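Side-chain contact in uroporphyrinogen-III C-methyltransferase (Pseudomonas denitrificans, PDB 1S4D), which catalyses the two successive S-adenosyl-L-methionine-dependent methylations, at C-2 and C-7, that convert uroporphyrinogen III to precorrin-2 on the way to cobalamin and siroheme: residues B[208-213]-B[218-223]. Sequence-based numbering, arbitrary orientation.
With SAH (S-adenosyl-L-homocysteine), chain Q.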
ATOM      1  N   ALA B 208      -3.020 -10.785  15.128  1.00 18.23           N
ATOM      2  CA  ALA B 208      -4.198  -9.921  15.252  1.00 18.28           C
ATOM      3  C   ALA B 208      -5.065 -10.085  14.019  1.00 18.77           C
ATOM      4  O   ALA B 208      -4.552 -10.323  12.926  1.00 18.99           O
ATOM      5  CB  ALA B 208      -3.808  -8.466  15.440  1.00 17.58           C
ATOM      6  N   PHE B 209      -6.380  -9.991  14.213  1.00 19.19           N
ATOM      7  CA  PHE B 209      -7.351  -9.978  13.129  1.00 19.35           C
ATOM      8  C   PHE B 209      -7.891  -8.576  13.155  1.00 19.23           C
ATOM      9  O   PHE B 209      -8.255  -8.068  14.231  1.00 19.41           O
ATOM     10  CB  PHE B 209      -8.508 -10.956  13.413  1.00 19.81           C
ATOM     11  CG  PHE B 209      -8.158 -12.402  13.208  1.00 21.49           C
ATOM     12  CD1 PHE B 209      -8.594 -13.075  12.077  1.00 22.41           C
ATOM     13  CD2 PHE B 209      -7.389 -13.091  14.157  1.00 23.33           C
ATOM     14  CE1 PHE B 209      -8.256 -14.407  11.868  1.00 24.97           C
ATOM     15  CE2 PHE B 209      -7.041 -14.430  13.968  1.00 25.12           C
ATOM     16  CZ  PHE B 209      -7.475 -15.096  12.820  1.00 25.83           C
ATOM     17  N   VAL B 210      -7.942  -7.935  11.993  1.00 18.77           N
ATOM     18  CA  VAL B 210      -8.544  -6.615  11.897  1.00 18.59           C
ATOM     19  C   VAL B 210      -9.666  -6.670  10.862  1.00 19.24           C
ATOM     20  O   VAL B 210      -9.418  -6.798   9.655  1.00 18.92           O
ATOM     21  CB  VAL B 210      -7.492  -5.506  11.572  1.00 18.49           C
ATOM     22  CG1 VAL B 210      -8.109  -4.121  11.698  1.00 17.91           C
ATOM     23  CG2 VAL B 210      -6.253  -5.610  12.488  1.00 16.87           C
ATOM     24  N   CYS B 211     -10.898  -6.586  11.349  1.00 19.98           N
ATOM     25  CA  CYS B 211     -12.075  -6.651  10.492  1.00 21.19           C
ATOM     26  C   CYS B 211     -12.609  -5.282  10.194  1.00 20.94           C
ATOM     27  O   CYS B 211     -12.773  -4.451  11.107  1.00 21.12           O
ATOM     28  CB  CYS B 211     -13.180  -7.487  11.136  1.00 21.60           C
ATOM     29  SG  CYS B 211     -12.638  -9.182  11.480  1.00 26.73           S
ATOM     30  N   ASN B 212     -12.879  -5.043   8.911  1.00 20.43           N
ATOM     31  CA  ASN B 212     -13.436  -3.779   8.495  1.00 19.90           C
ATOM     32  C   ASN B 212     -12.524  -2.657   8.989  1.00 19.82           C
ATOM     33  O   ASN B 212     -12.998  -1.653   9.536  1.00 19.65           O
ATOM     34  CB  ASN B 212     -14.850  -3.624   9.063  1.00 19.66           C
ATOM     35  CG  ASN B 212     -15.755  -4.753   8.658  1.00 19.89           C
ATOM     36  OD1 ASN B 212     -16.129  -4.856   7.500  1.00 21.53           O
ATOM     37  ND2 ASN B 212     -16.089  -5.623   9.595  1.00 19.07           N
ATOM     38  N   ALA B 213     -11.213  -2.847   8.820  1.00 19.22           N
ATOM     39  CA  ALA B 213     -10.258  -1.785   9.107  1.00 18.96           C
ATOM     40  C   ALA B 213     -10.748  -0.478   8.501  1.00 18.62           C
ATOM     41  O   ALA B 213     -11.344  -0.455   7.425  1.00 17.79           O
ATOM     42  CB  ALA B 213      -8.833  -2.130   8.609  1.00 18.66           C
ATOM     43  N   GLN B 218     -14.917  -1.191  12.676  1.00 20.58           N
ATOM     44  CA  GLN B 218     -13.656  -1.882  12.929  1.00 19.25           C
ATOM     45  C   GLN B 218     -13.662  -2.659  14.241  1.00 18.96           C
ATOM     46  O   GLN B 218     -14.130  -2.173  15.280  1.00 18.36           O
ATOM     47  CB  GLN B 218     -12.498  -0.897  12.933  1.00 19.24           C
ATOM     48  CG  GLN B 218     -11.134  -1.508  13.182  1.00 18.53           C
ATOM     49  CD  GLN B 218     -10.050  -0.486  13.020  1.00 19.96           C
ATOM     50  OE1 GLN B 218      -9.238  -0.281  13.919  1.00 19.98           O
ATOM     51  NE2 GLN B 218     -10.035   0.177  11.872  1.00 21.32           N
ATOM     52  N   ALA B 219     -13.141  -3.876  14.161  1.00 18.47           N
ATOM     53  CA  ALA B 219     -13.036  -4.779  15.286  1.00 18.02           C
ATOM     54  C   ALA B 219     -11.716  -5.516  15.180  1.00 17.89           C
ATOM     55  O   ALA B 219     -11.296  -5.899  14.079  1.00 18.22           O
ATOM     56  CB  ALA B 219     -14.207  -5.752  15.298  1.00 17.80           C
ATOM     57  N   VAL B 220     -11.057  -5.683  16.325  1.00 17.39           N
ATOM     58  CA  VAL B 220      -9.732  -6.266  16.379  1.00 17.15           C
ATOM     59  C   VAL B 220      -9.729  -7.354  17.424  1.00 17.66           C
ATOM     60  O   VAL B 220     -10.248  -7.164  18.501  1.00 17.91           O
ATOM     61  CB  VAL B 220      -8.641  -5.241  16.775  1.00 16.75           C
ATOM     62  CG1 VAL B 220      -7.273  -5.904  16.807  1.00 16.60           C
ATOM     63  CG2 VAL B 220      -8.609  -4.092  15.831  1.00 15.46           C
ATOM     64  N   LEU B 221      -9.133  -8.489  17.090  1.00 18.06           N
ATOM     65  CA  LEU B 221      -8.888  -9.545  18.032  1.00 18.35           C
ATOM     66  C   LEU B 221      -7.395  -9.885  18.029  1.00 18.84           C
ATOM     67  O   LEU B 221      -6.822 -10.209  16.993  1.00 18.54           O
ATOM     68  CB  LEU B 221      -9.716 -10.772  17.646  1.00 18.45           C
ATOM     69  CG  LEU B 221      -9.266 -12.157  18.152  1.00 19.11           C
ATOM     70  CD1 LEU B 221      -9.538 -12.346  19.673  1.00 16.32           C
ATOM     71  CD2 LEU B 221      -9.879 -13.282  17.327  1.00 18.14           C
ATOM     72  N   GLU B 222      -6.772  -9.799  19.195  1.00 19.79           N
ATOM     73  CA  GLU B 222      -5.455 -10.385  19.390  1.00 20.83           C
ATOM     74  C   GLU B 222      -5.580 -11.708  20.085  1.00 20.75           C
ATOM     75  O   GLU B 222      -6.471 -11.927  20.910  1.00 21.46           O
ATOM     76  CB  GLU B 222      -4.522  -9.517  20.219  1.00 20.90           C
ATOM     77  CG  GLU B 222      -4.944  -8.074  20.291  1.00 23.11           C
ATOM     78  CD  GLU B 222      -3.885  -7.191  20.893  1.00 26.27           C
ATOM     79  OE1 GLU B 222      -2.922  -7.674  21.548  1.00 28.09           O
ATOM     80  OE2 GLU B 222      -4.030  -5.988  20.717  1.00 27.51           O
ATOM     81  N   THR B 223      -4.590 -12.518  19.755  1.00 20.48           N
ATOM     82  CA  THR B 223      -4.595 -13.956  19.870  1.00 19.58           C
ATOM     83  C   THR B 223      -3.180 -14.469  19.561  1.00 19.58           C
ATOM     84  O   THR B 223      -2.229 -13.690  19.508  1.00 19.59           O
ATOM     85  CB  THR B 223      -5.705 -14.583  18.981  1.00 19.82           C
ATOM     86  OG1 THR B 223      -5.907 -15.932  19.436  1.00 17.83           O
ATOM     87  CG2 THR B 223      -5.283 -14.764  17.525  1.00 19.24           C
TER
HETATM   88  N   SAH Q1511      -7.092  -4.702  -3.329  1.00 49.49           N
HETATM   89  CA  SAH Q1511      -7.556  -4.840  -1.960  1.00 49.98           C
HETATM   90  CB  SAH Q1511      -7.738  -6.309  -1.620  1.00 49.79           C
HETATM   91  CG  SAH Q1511      -9.065  -6.886  -2.075  1.00 50.97           C
HETATM   92  SD  SAH Q1511      -9.198  -8.693  -2.020  1.00 50.56           S
HETATM   93  C   SAH Q1511      -6.622  -4.116  -0.982  1.00 49.87           C
HETATM   94  O   SAH Q1511      -5.607  -3.535  -1.360  1.00 50.06           O
HETATM   95  OXT SAH Q1511      -6.836  -4.055   0.226  1.00 49.14           O
HETATM   96  C5' SAH Q1511     -10.253  -8.589  -0.536  1.00 51.61           C
HETATM   97  C4' SAH Q1511      -9.576  -8.771   0.829  1.00 50.94           C
HETATM   98  O4' SAH Q1511      -8.970  -7.576   1.278  1.00 50.90           O
HETATM   99  C3' SAH Q1511     -10.492  -9.128   1.995  1.00 50.26           C
HETATM  100  O3' SAH Q1511     -10.935 -10.458   2.031  1.00 49.28           O
HETATM  101  C2' SAH Q1511      -9.673  -8.736   3.213  1.00 50.56           C
HETATM  102  O2' SAH Q1511      -8.669  -9.669   3.558  1.00 49.13           O
HETATM  103  C1' SAH Q1511      -8.989  -7.484   2.691  1.00 50.89           C
HETATM  104  N9  SAH Q1511      -9.671  -6.228   3.078  1.00 49.44           N
HETATM  105  C8  SAH Q1511     -10.190  -5.336   2.198  1.00 47.71           C
HETATM  106  N7  SAH Q1511     -10.715  -4.312   2.876  1.00 48.09           N
HETATM  107  C5  SAH Q1511     -10.555  -4.521   4.186  1.00 49.34           C
HETATM  108  C6  SAH Q1511     -10.910  -3.768   5.308  1.00 48.89           C
HETATM  109  N6  SAH Q1511     -11.520  -2.605   5.179  1.00 45.75           N
HETATM  110  N1  SAH Q1511     -10.606  -4.248   6.566  1.00 49.07           N
HETATM  111  C2  SAH Q1511      -9.946  -5.452   6.691  1.00 49.90           C
HETATM  112  N3  SAH Q1511      -9.595  -6.193   5.576  1.00 49.66           N
HETATM  113  C4  SAH Q1511      -9.890  -5.735   4.336  1.00 49.78           C
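The carbonyl oxygen of A219 receives C211 N at 2.8 Å in a nearly straight bond (168° at the hydrogen), and the CA-H of V210 adds a longer contact to the same oxygen. In return A219 N donates to C211 O, whose second neighbour is Q218 CA at 3.3 Å. One repeat further along, F209 and L221 exchange the same pair of backbone bonds. Strands 206-211 and 219-224 thus form an antiparallel beta hairpin at one margin of the mixed sheet, with strand 241-245 on the far side of the first strand. The hairpin's side chains alternate between two faces. On one, F209 and L221 run alongside each other, CD2 to CD2 at 4.0 Å; with CG beside the backbone N (chi1 -76°), the F209 ring presents its edge to T223 CG2, while A228 and V232 of helix 225-235 pack against it. T223 OG1 is hydrogen-bonded to D231 OD2 of that helix. On the other face, V210 CG1 meets V220 CG2 at 4.2 Å. With CG anti to the backbone N (chi1 -180°), Q218 extends past V210 to A213: CB lies 3.5 Å from N212 O, CG 4.3 Å from V210 CG1 and CD 4.1 Å from A213 CA. An alanine here keeps CB beside N212 O but would probably leave V210 CG1 and A213 CA without the CG and CD that pack on them. Where the first strand ends, the chain turns into the cofactor pocket: SAH N6 donates to A213 O at 3.1 Å and A213 N bonds weakly to adenine N1, both through backbone atoms of an established S-adenosyl-L-homocysteine-binding residue.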